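Local coordinates for protein thiosulfate sulfurtransferase (Pseudomonas aeruginosa, PDB 1YT8) that probably transfers sulfur from thiosulfate to cyanide as a sulfurtransferase built from four rhodanese-like domains in one chain, at residues L416-L424 with L442-L453; L48-V59 with V78-Y88. One frame throughout, in Å; residues are numbered along the deposited sequence.

Contact 1: residues L416-L424 with L442-L453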
loop_
_atom_site.group_PDB
_atom_site.type_symbol
_atom_site.label_atom_id
_atom_site.label_comp_id
_atom_site.label_asym_id
_atom_site.label_seq_id
_atom_site.Cartn_x
_atom_site.Cartn_y
_atom_site.Cartn_z
ATOM N N LEU A 416 18.989 -9.917 -1.265
ATOM C CA LEU A 416 17.752 -9.946 -0.501
ATOM C C LEU A 416 18.224 -10.191 0.923
ATOM O O LEU A 416 18.970 -11.137 1.173
ATOM C CB LEU A 416 16.868 -11.119 -0.927
ATOM C CG LEU A 416 16.026 -11.006 -2.194
ATOM C CD1 LEU A 416 15.323 -12.337 -2.448
ATOM C CD2 LEU A 416 15.011 -9.878 -2.034
ATOM N N ARG A 417 17.804 -9.352 1.856
ATOM C CA ARG A 417 18.219 -9.541 3.234
ATOM C C ARG A 417 17.738 -10.890 3.764
ATOM O O ARG A 417 18.387 -11.499 4.617
ATOM C CB ARG A 417 17.677 -8.417 4.115
ATOM C CG ARG A 417 18.108 -8.543 5.566
ATOM C CD ARG A 417 17.531 -7.440 6.413
ATOM N NE ARG A 417 17.759 -7.676 7.834
ATOM C CZ ARG A 417 16.986 -7.191 8.797
ATOM N NH1 ARG A 417 15.935 -6.441 8.486
ATOM N NH2 ARG A 417 17.251 -7.467 10.069
ATOM N N SER A 418 16.609 -11.358 3.237
ATOM C CA SER A 418 16.010 -12.623 3.657
ATOM C C SER A 418 16.727 -13.863 3.134
ATOM O O SER A 418 16.428 -14.976 3.560
ATOM C CB SER A 418 14.540 -12.676 3.222
ATOM O OG SER A 418 14.424 -12.684 1.808
ATOM N N GLN A 419 17.668 -13.668 2.213
ATOM C CA GLN A 419 18.416 -14.783 1.637
ATOM C C GLN A 419 19.917 -14.501 1.623
ATOM O O GLN A 419 20.611 -14.822 0.655
ATOM C CB GLN A 419 17.922 -15.055 0.209
ATOM C CG GLN A 419 16.461 -15.484 0.138
ATOM C CD GLN A 419 16.013 -15.858 -1.264
ATOM O OE1 GLN A 419 16.827 -16.223 -2.116
ATOM N NE2 GLN A 419 14.707 -15.793 -1.503
ATOM N N LEU A 420 20.415 -13.918 2.708
ATOM C CA LEU A 420 21.828 -13.578 2.807
ATOM C C LEU A 420 22.781 -14.771 2.797
ATOM O O LEU A 420 23.866 -14.689 2.222
ATOM C CB LEU A 420 22.080 -12.729 4.056
ATOM C CG LEU A 420 21.708 -11.246 3.954
ATOM C CD1 LEU A 420 21.848 -10.587 5.315
ATOM C CD2 LEU A 420 22.615 -10.559 2.930
ATOM N N LYS A 421 22.391 -15.873 3.429
ATOM C CA LYS A 421 23.266 -17.040 3.462
ATOM C C LYS A 421 23.612 -17.462 2.041
ATOM O O LYS A 421 24.784 -17.617 1.688
ATOM C CB LYS A 421 22.592 -18.202 4.195
ATOM C CG LYS A 421 23.468 -19.445 4.302
ATOM C CD LYS A 421 22.757 -20.556 5.061
ATOM C CE LYS A 421 23.661 -21.768 5.258
ATOM N NZ LYS A 421 24.060 -22.393 3.965
ATOM N N GLN A 422 22.580 -17.631 1.223
ATOM C CA GLN A 422 22.766 -18.035 -0.163
ATOM C C GLN A 422 23.553 -16.999 -0.965
ATOM O O GLN A 422 24.427 -17.350 -1.756
ATOM C CB GLN A 422 21.407 -18.270 -0.821
ATOM C CG GLN A 422 21.500 -18.761 -2.256
ATOM C CD GLN A 422 20.139 -18.914 -2.912
ATOM O OE1 GLN A 422 19.370 -17.954 -3.012
ATOM N NE2 GLN A 422 19.837 -20.124 -3.362
ATOM N N ALA A 423 23.245 -15.722 -0.761
ATOM C CA ALA A 423 23.930 -14.661 -1.491
ATOM C C ALA A 423 25.424 -14.637 -1.203
ATOM O O ALA A 423 26.241 -14.525 -2.119
ATOM C CB ALA A 423 23.320 -13.315 -1.149
ATOM N N LEU A 424 25.778 -14.734 0.074
ATOM C CA LEU A 424 27.177 -14.714 0.477
ATOM C C LEU A 424 27.935 -15.912 -0.082
ATOM O O LEU A 424 29.094 -15.786 -0.479
ATOM C CB LEU A 424 27.282 -14.671 2.005
ATOM C CG LEU A 424 26.724 -13.404 2.659
ATOM C CD1 LEU A 424 26.820 -13.516 4.173
ATOM C CD2 LEU A 424 27.495 -12.190 2.166
ATOM N N LEU A 442 18.193 0.433 5.914
ATOM C CA LEU A 442 17.948 -1.001 5.893
ATOM C C LEU A 442 19.233 -1.804 6.035
ATOM O O LEU A 442 19.254 -2.837 6.701
ATOM C CB LEU A 442 17.229 -1.414 4.609
ATOM C CG LEU A 442 16.975 -2.924 4.489
ATOM C CD1 LEU A 442 16.407 -3.474 5.797
ATOM C CD2 LEU A 442 16.021 -3.191 3.331
ATOM N N ALA A 443 20.306 -1.324 5.415
ATOM C CA ALA A 443 21.588 -2.016 5.483
ATOM C C ALA A 443 22.113 -2.122 6.916
ATOM O O ALA A 443 22.760 -3.112 7.273
ATOM C CB ALA A 443 22.613 -1.308 4.594
ATOM N N ARG A 444 21.830 -1.108 7.730
ATOM C CA ARG A 444 22.270 -1.089 9.123
ATOM C C ARG A 444 21.704 -2.273 9.910
ATOM O O ARG A 444 22.390 -2.857 10.746
ATOM C CB ARG A 444 21.851 0.226 9.800
ATOM C CG ARG A 444 22.240 0.321 11.280
ATOM C CD ARG A 444 21.776 1.632 11.913
ATOM N NE ARG A 444 22.569 2.792 11.497
ATOM C CZ ARG A 444 23.755 3.115 12.007
ATOM N NH1 ARG A 444 24.303 2.370 12.962
ATOM N NH2 ARG A 444 24.397 4.189 11.566
ATOM N N PHE A 445 20.450 -2.627 9.642
ATOM C CA PHE A 445 19.815 -3.744 10.336
ATOM C C PHE A 445 20.365 -5.093 9.891
ATOM O O PHE A 445 20.120 -6.114 10.538
ATOM C CB PHE A 445 18.298 -3.705 10.110
ATOM C CG PHE A 445 17.589 -2.690 10.957
ATOM C CD1 PHE A 445 17.271 -2.972 12.283
ATOM C CD2 PHE A 445 17.271 -1.437 10.445
ATOM C CE1 PHE A 445 16.647 -2.020 13.086
ATOM C CE2 PHE A 445 16.648 -0.480 11.241
ATOM C CZ PHE A 445 16.337 -0.774 12.566
ATOM N N ALA A 446 21.121 -5.093 8.795
ATOM C CA ALA A 446 21.688 -6.323 8.256
ATOM C C ALA A 446 23.138 -6.584 8.655
ATOM O O ALA A 446 23.658 -7.677 8.423
ATOM C CB ALA A 446 21.568 -6.320 6.730
ATOM N N VAL A 447 23.791 -5.592 9.252
ATOM C CA VAL A 447 25.188 -5.743 9.648
ATOM C C VAL A 447 25.455 -6.979 10.507
ATOM O O VAL A 447 26.341 -7.777 10.194
ATOM C CB VAL A 447 25.693 -4.485 10.399
ATOM C CG1 VAL A 447 27.118 -4.707 10.904
ATOM C CG2 VAL A 447 25.654 -3.281 9.465
ATOM N N ALA A 448 24.692 -7.141 11.584
ATOM C CA ALA A 448 24.881 -8.273 12.484
ATOM C C ALA A 448 24.804 -9.629 11.791
ATOM O O ALA A 448 25.603 -10.525 12.081
ATOM C CB ALA A 448 23.865 -8.210 13.629
ATOM N N GLU A 449 23.849 -9.790 10.880
ATOM C CA GLU A 449 23.707 -11.057 10.175
ATOM C C GLU A 449 24.874 -11.312 9.227
ATOM O O GLU A 449 25.380 -12.429 9.139
ATOM C CB GLU A 449 22.397 -11.112 9.384
ATOM C CG GLU A 449 22.107 -12.522 8.893
ATOM C CD GLU A 449 20.794 -12.665 8.154
ATOM O OE1 GLU A 449 19.903 -11.803 8.309
ATOM O OE2 GLU A 449 20.655 -13.667 7.424
ATOM N N VAL A 450 25.306 -10.282 8.512
ATOM C CA VAL A 450 26.422 -10.464 7.595
ATOM C C VAL A 450 27.676 -10.849 8.386
ATOM O O VAL A 450 28.446 -11.714 7.965
ATOM C CB VAL A 450 26.688 -9.189 6.764
ATOM C CG1 VAL A 450 27.894 -9.407 5.866
ATOM C CG2 VAL A 450 25.456 -8.860 5.907
ATOM N N GLN A 451 27.873 -10.220 9.540
ATOM C CA GLN A 451 29.030 -10.540 10.370
ATOM C C GLN A 451 28.959 -11.988 10.832
ATOM O O GLN A 451 29.955 -12.709 10.805
ATOM C CB GLN A 451 29.084 -9.637 11.603
ATOM C CG GLN A 451 29.318 -8.174 11.312
ATOM C CD GLN A 451 29.245 -7.339 12.568
ATOM O OE1 GLN A 451 28.265 -7.407 13.309
ATOM N NE2 GLN A 451 30.280 -6.544 12.817
ATOM N N ALA A 452 27.773 -12.413 11.258
ATOM C CA ALA A 452 27.580 -13.779 11.740
ATOM C C ALA A 452 27.813 -14.830 10.659
ATOM O O ALA A 452 28.507 -15.825 10.885
ATOM C CB ALA A 452 26.175 -13.934 12.324
ATOM N N LEU A 453 27.242 -14.603 9.481
ATOM C CA LEU A 453 27.382 -15.546 8.378
ATOM C C LEU A 453 28.781 -15.593 7.762
ATOM O O LEU A 453 29.244 -16.660 7.351
ATOM C CB LEU A 453 26.358 -15.221 7.280
ATOM C CG LEU A 453 24.883 -15.374 7.656
ATOM C CD1 LEU A 453 24.009 -14.686 6.607
ATOM C CD2 LEU A 453 24.536 -16.859 7.772
HETATM O O HOH W 1 18.897 -14.010 5.604
HETATM O O HOH W 2 19.758 -9.167 9.082
HETATM O O HOH W 3 17.345 -11.786 7.694
#
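Arg417 reaches from the turn before helix 420-427 to the N-terminal half of helix 441-454. Its CB points toward that helix without yet touching it; CG stands anti to the backbone N (chi1 -179°) and the chain runs extended from there, which carries the guanidinium across. CD passes Leu442 CD1 at 4.2 Å. NE lies against the backbone of Ala446 and donates to water 2, which sits in the guanidinium plane, 2.8 Å from NE. At CZ one face of the group is covered by Phe445 CB, off-centre; the planes of guanidinium and phenyl ring are 36° apart. NH1 meets Leu442 CD1 and continues to the first domain, in a salt bridge with Glu52 and a hydrogen bond to Ser49 O. NH2 comes within 3.2 Å of Phe445 O, but at an angle too poor for a hydrogen bond.

Both helices belong to the fourth rhodanese-like domain, an alpha/beta fold on a five-stranded parallel sheet; the axes of 420-424 and 442-453 cross at -54°, with strand 432-436 between them in sequence. Water joins them where no direct hydrogen bond does. Water 2 also donates to Glu449 OE1, while water 1 lies 2.7 Å from Arg417 O and 2.6 Å from Glu449 OE2. Glu449 OE1 also forms a salt bridge with Arg82 of the first domain, so its negative charge is probably well stabilised. Leu420 CD1 rests on the carboxylate carbon of Glu449 and also meets Val450 CG2 at 4.0 Å. Farther along, Leu453 closes the apolar seam: its CD1 packs on Leu420 CB, and its CB touches Leu424 CD1 at 3.6 Å, the two leucine side chains crossing at about a right angle. Leu424 also touches Tyr433 of strand 432-436.

Contact 2: residues L48-V59 with V78-Y88. Unlike the reference sequence in segment 78-88: His84 (reference Leu).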
loop_
_atom_site.group_PDB
_atom_site.type_symbol
_atom_site.label_atom_id
_atom_site.label_comp_id
_atom_site.label_asym_id
_atom_site.label_seq_id
_atom_site.Cartn_x
_atom_site.Cartn_y
_atom_site.Cartn_z
ATOM N N LEU A 48 10.305 -10.357 5.805
ATOM C CA LEU A 48 11.305 -10.404 6.861
ATOM C C LEU A 48 12.375 -9.357 6.548
ATOM O O LEU A 48 12.896 -8.701 7.446
ATOM C CB LEU A 48 11.949 -11.794 6.918
ATOM C CG LEU A 48 13.081 -11.986 7.934
ATOM C CD1 LEU A 48 12.524 -11.960 9.351
ATOM C CD2 LEU A 48 13.779 -13.312 7.662
ATOM N N SER A 49 12.679 -9.198 5.264
ATOM C CA SER A 49 13.690 -8.237 4.819
ATOM C C SER A 49 13.515 -6.811 5.340
ATOM O O SER A 49 14.507 -6.105 5.552
ATOM C CB SER A 49 13.751 -8.210 3.290
ATOM O OG SER A 49 14.265 -9.426 2.782
ATOM N N ARG A 50 12.272 -6.375 5.535
ATOM C CA ARG A 50 12.024 -5.025 6.036
ATOM C C ARG A 50 11.105 -4.983 7.259
ATOM O O ARG A 50 10.481 -3.960 7.553
ATOM C CB ARG A 50 11.459 -4.133 4.918
ATOM C CG ARG A 50 10.183 -4.631 4.237
ATOM C CD ARG A 50 9.680 -3.577 3.245
ATOM N NE ARG A 50 8.457 -3.958 2.533
ATOM C CZ ARG A 50 8.413 -4.754 1.466
ATOM N NH1 ARG A 50 9.526 -5.277 0.965
ATOM N NH2 ARG A 50 7.250 -5.015 0.880
ATOM N N LEU A 51 11.044 -6.100 7.975
ATOM C CA LEU A 51 10.214 -6.227 9.170
ATOM C C LEU A 51 10.397 -5.084 10.174
ATOM O O LEU A 51 9.428 -4.445 10.579
ATOM C CB LEU A 51 10.512 -7.566 9.858
ATOM C CG LEU A 51 9.784 -7.902 11.166
ATOM C CD1 LEU A 51 8.302 -8.070 10.902
ATOM C CD2 LEU A 51 10.353 -9.182 11.757
ATOM N N GLU A 52 11.639 -4.820 10.565
ATOM C CA GLU A 52 11.921 -3.771 11.543
ATOM C C GLU A 52 11.560 -2.352 11.115
ATOM O O GLU A 52 11.314 -1.495 11.959
ATOM C CB GLU A 52 13.401 -3.806 11.944
ATOM C CG GLU A 52 13.836 -5.116 12.581
ATOM C CD GLU A 52 14.468 -6.076 11.593
ATOM O OE1 GLU A 52 14.054 -6.094 10.412
ATOM O OE2 GLU A 52 15.376 -6.829 12.008
ATOM N N LEU A 53 11.529 -2.105 9.813
ATOM C CA LEU A 53 11.225 -0.775 9.298
ATOM C C LEU A 53 9.743 -0.406 9.310
ATOM O O LEU A 53 9.399 0.777 9.274
ATOM C CB LEU A 53 11.748 -0.640 7.865
ATOM C CG LEU A 53 13.235 -0.876 7.595
ATOM C CD1 LEU A 53 13.493 -0.800 6.093
ATOM C CD2 LEU A 53 14.068 0.155 8.330
ATOM N N GLU A 54 8.867 -1.404 9.373
ATOM C CA GLU A 54 7.432 -1.125 9.334
ATOM C C GLU A 54 6.576 -1.679 10.463
ATOM O O GLU A 54 5.448 -1.224 10.659
ATOM C CB GLU A 54 6.853 -1.634 8.008
ATOM C CG GLU A 54 7.457 -0.999 6.769
ATOM C CD GLU A 54 6.847 -1.531 5.479
ATOM O OE1 GLU A 54 5.883 -2.323 5.548
ATOM O OE2 GLU A 54 7.330 -1.153 4.393
ATOM N N ILE A 55 7.096 -2.649 11.206
ATOM C CA ILE A 55 6.314 -3.276 12.266
ATOM C C ILE A 55 5.699 -2.331 13.300
ATOM O O ILE A 55 4.532 -2.489 13.658
ATOM C CB ILE A 55 7.141 -4.379 12.984
ATOM C CG1 ILE A 55 6.216 -5.243 13.847
ATOM C CG2 ILE A 55 8.253 -3.754 13.825
ATOM C CD1 ILE A 55 5.237 -6.093 13.038
ATOM N N HIS A 56 6.453 -1.342 13.769
ATOM C CA HIS A 56 5.911 -0.431 14.775
ATOM C C HIS A 56 4.782 0.454 14.263
ATOM O O HIS A 56 3.988 0.968 15.051
ATOM C CB HIS A 56 7.020 0.431 15.382
ATOM C CG HIS A 56 7.958 -0.338 16.258
ATOM N ND1 HIS A 56 7.572 -1.477 16.931
ATOM C CD2 HIS A 56 9.252 -0.122 16.591
ATOM C CE1 HIS A 56 8.589 -1.930 17.643
ATOM N NE2 HIS A 56 9.620 -1.127 17.455
ATOM N N ALA A 57 4.704 0.627 12.949
ATOM C CA ALA A 57 3.647 1.444 12.368
ATOM C C ALA A 57 2.437 0.585 12.001
ATOM O O ALA A 57 1.296 0.986 12.220
ATOM C CB ALA A 57 4.164 2.175 11.126
ATOM N N ARG A 58 2.684 -0.602 11.457
ATOM C CA ARG A 58 1.596 -1.488 11.044
ATOM C C ARG A 58 0.983 -2.311 12.181
ATOM O O ARG A 58 -0.178 -2.711 12.106
ATOM C CB ARG A 58 2.087 -2.400 9.913
ATOM C CG ARG A 58 2.557 -1.605 8.700
ATOM C CD ARG A 58 3.144 -2.479 7.613
ATOM N NE ARG A 58 2.142 -3.310 6.955
ATOM C CZ ARG A 58 2.417 -4.130 5.950
ATOM N NH1 ARG A 58 3.660 -4.218 5.494
ATOM N NH2 ARG A 58 1.455 -4.866 5.403
ATOM N N VAL A 59 1.763 -2.563 13.227
ATOM C CA VAL A 59 1.285 -3.318 14.384
ATOM C C VAL A 59 1.840 -2.612 15.625
ATOM O O VAL A 59 2.727 -3.130 16.300
ATOM C CB VAL A 59 1.788 -4.789 14.363
ATOM C CG1 VAL A 59 1.130 -5.584 15.491
ATOM C CG2 VAL A 59 1.478 -5.437 13.019
ATOM N N VAL A 78 12.490 -17.035 12.176
ATOM C CA VAL A 78 13.412 -15.914 12.355
ATOM C C VAL A 78 12.602 -14.650 12.645
ATOM O O VAL A 78 12.946 -13.859 13.529
ATOM C CB VAL A 78 14.280 -15.694 11.087
ATOM C CG1 VAL A 78 15.158 -14.453 11.248
ATOM C CG2 VAL A 78 15.151 -16.917 10.843
ATOM N N ALA A 79 11.518 -14.467 11.900
ATOM C CA ALA A 79 10.657 -13.308 12.090
ATOM C C ALA A 79 10.078 -13.305 13.505
ATOM O O ALA A 79 10.050 -12.271 14.172
ATOM C CB ALA A 79 9.534 -13.326 11.063
ATOM N N ALA A 80 9.622 -14.467 13.958
ATOM C CA ALA A 80 9.039 -14.592 15.293
ATOM C C ALA A 80 10.022 -14.178 16.383
ATOM O O ALA A 80 9.652 -13.482 17.327
ATOM C CB ALA A 80 8.572 -16.025 15.528
ATOM N N GLN A 81 11.275 -14.610 16.247
ATOM C CA GLN A 81 12.308 -14.284 17.225
ATOM C C GLN A 81 12.618 -12.791 17.249
ATOM O O GLN A 81 12.739 -12.188 18.315
ATOM C CB GLN A 81 13.595 -15.056 16.917
ATOM C CG GLN A 81 14.713 -14.830 17.928
ATOM C CD GLN A 81 14.326 -15.276 19.329
ATOM O OE1 GLN A 81 13.896 -16.413 19.531
ATOM N NE2 GLN A 81 14.479 -14.384 20.305
ATOM N N ARG A 82 12.761 -12.194 16.072
ATOM C CA ARG A 82 13.067 -10.776 16.002
ATOM C C ARG A 82 11.935 -9.963 16.594
ATOM O O ARG A 82 12.165 -8.940 17.232
ATOM C CB ARG A 82 13.344 -10.367 14.557
ATOM C CG ARG A 82 14.683 -10.905 14.086
ATOM C CD ARG A 82 14.979 -10.597 12.632
ATOM N NE ARG A 82 16.276 -11.151 12.251
ATOM C CZ ARG A 82 16.747 -11.184 11.010
ATOM N NH1 ARG A 82 16.028 -10.690 10.008
ATOM N NH2 ARG A 82 17.938 -11.719 10.772
ATOM N N LEU A 83 10.704 -10.425 16.400
ATOM C CA LEU A 83 9.560 -9.710 16.960
ATOM C C LEU A 83 9.608 -9.811 18.482
ATOM O O LEU A 83 9.321 -8.845 19.182
ATOM C CB LEU A 83 8.251 -10.284 16.425
ATOM C CG LEU A 83 7.944 -9.967 14.961
ATOM C CD1 LEU A 83 6.809 -10.852 14.439
ATOM C CD2 LEU A 83 7.567 -8.499 14.857
ATOM N N HIS A 84 9.970 -10.968 19.009
ATOM C CA HIS A 84 10.049 -11.092 20.449
ATOM C C HIS A 84 11.085 -10.126 21.006
ATOM O O HIS A 84 10.850 -9.431 21.990
ATOM C CB HIS A 84 10.399 -12.530 20.830
ATOM C CG HIS A 84 10.624 -12.717 22.309
ATOM N ND1 HIS A 84 9.595 -12.946 23.197
ATOM C CD2 HIS A 84 11.738 -12.572 23.068
ATOM C CE1 HIS A 84 10.058 -12.929 24.437
ATOM N NE2 HIS A 84 11.360 -12.702 24.386
ATOM N N ASP A 85 12.236 -10.088 20.353
ATOM C CA ASP A 85 13.314 -9.194 20.750
ATOM C C ASP A 85 12.968 -7.707 20.577
ATOM O O ASP A 85 13.580 -6.837 21.201
ATOM C CB ASP A 85 14.583 -9.550 19.977
ATOM C CG ASP A 85 15.077 -10.949 20.306
ATOM O OD1 ASP A 85 15.020 -11.342 21.493
ATOM O OD2 ASP A 85 15.519 -11.667 19.390
ATOM N N LEU A 86 11.982 -7.415 19.732
ATOM C CA LEU A 86 11.559 -6.028 19.531
ATOM C C LEU A 86 10.520 -5.619 20.571
ATOM O O LEU A 86 10.093 -4.465 20.617
ATOM C CB LEU A 86 10.991 -5.816 18.120
ATOM C CG LEU A 86 12.028 -5.836 16.991
ATOM C CD1 LEU A 86 11.332 -5.756 15.646
ATOM C CD2 LEU A 86 12.999 -4.680 17.174
ATOM N N GLY A 87 10.113 -6.575 21.400
ATOM C CA GLY A 87 9.144 -6.278 22.436
ATOM C C GLY A 87 7.731 -6.810 22.261
ATOM O O GLY A 87 6.873 -6.541 23.099
ATOM N N TYR A 88 7.465 -7.547 21.188
ATOM C CA TYR A 88 6.124 -8.091 20.978
ATOM C C TYR A 88 5.924 -9.329 21.851
ATOM O O TYR A 88 6.655 -10.311 21.743
ATOM C CB TYR A 88 5.913 -8.386 19.492
ATOM C CG TYR A 88 5.773 -7.107 18.695
ATOM C CD1 TYR A 88 4.550 -6.436 18.629
ATOM C CD2 TYR A 88 6.877 -6.526 18.069
ATOM C CE1 TYR A 88 4.427 -5.216 17.964
ATOM C CE2 TYR A 88 6.768 -5.302 17.401
ATOM C CZ TYR A 88 5.541 -4.654 17.354
ATOM O OH TYR A 88 5.431 -3.443 16.706
HETATM O O HOH W 4 13.884 -9.023 9.905
HETATM O O HOH W 5 11.316 -1.964 19.592
#
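Tyr88 points its hydroxyl between His56 and Val59 at the end of helix 51-58. His56 ND1 donates to Tyr88 OH (2.9 Å, 153°) close to the imidazole plane, and the hydroxyl donates to Val59 O at 2.8 Å, tilted from the carbonyl plane; these two bonds grip the hydroxyl and set its direction. The rings meet rim to rim, planes 30° apart, neither over the other's face. Ile55 slides past Tyr88 in the opposite direction, its CG1 3.6 Å from CE2, while Leu83 CD2 approaches the same CG1 obliquely. Leu51 crosses Leu83 at about a right angle, as Leu48 does Val78, and Leu48 CD1 lies on Ala79 at 3.6 Å from its CA. Glu52 is bent at its second torsion beside Arg82, but OE2 is 4.4 Å from NH1 and well out of the guanidinium plane. Water 4 links Arg82 NH1 to Glu52 OE1 and Leu48 O; Glu52 forms its salt bridge with Arg417, and Arg82 with Glu449. Gly87 ends helix 75-85 in a Schellman motif, turning the chain into Tyr88. In the first rhodanese-like domain the axes of 51-58 and 78-85 cross at -60°, Leu83 and Tyr88 resting on strand 66-69 and Leu53 on helix 441-454.

How the contacts relate
From the N terminus, contact 2 comes first: 78-88 returns to 48-59 after a loop through strand 66-69, inside the first rhodanese-like domain. Some 330 residues later contact 1 does the same in the fourth, 442-453 returning to 416-424 past strand 432-436. The loops are in series, neither nested nor crossed, and each joins the helices before and after one strand of its own parallel sheet. In space the two contacts touch, the centres of contact 1 and contact 2 lying about 16 Å apart. Two salt bridges join them, Arg417 NH1 to Glu52 OE1 at 2.7 Å and Glu449 OE1 to Arg82 NH2 at 3.2 Å, tying the first domain to the fourth.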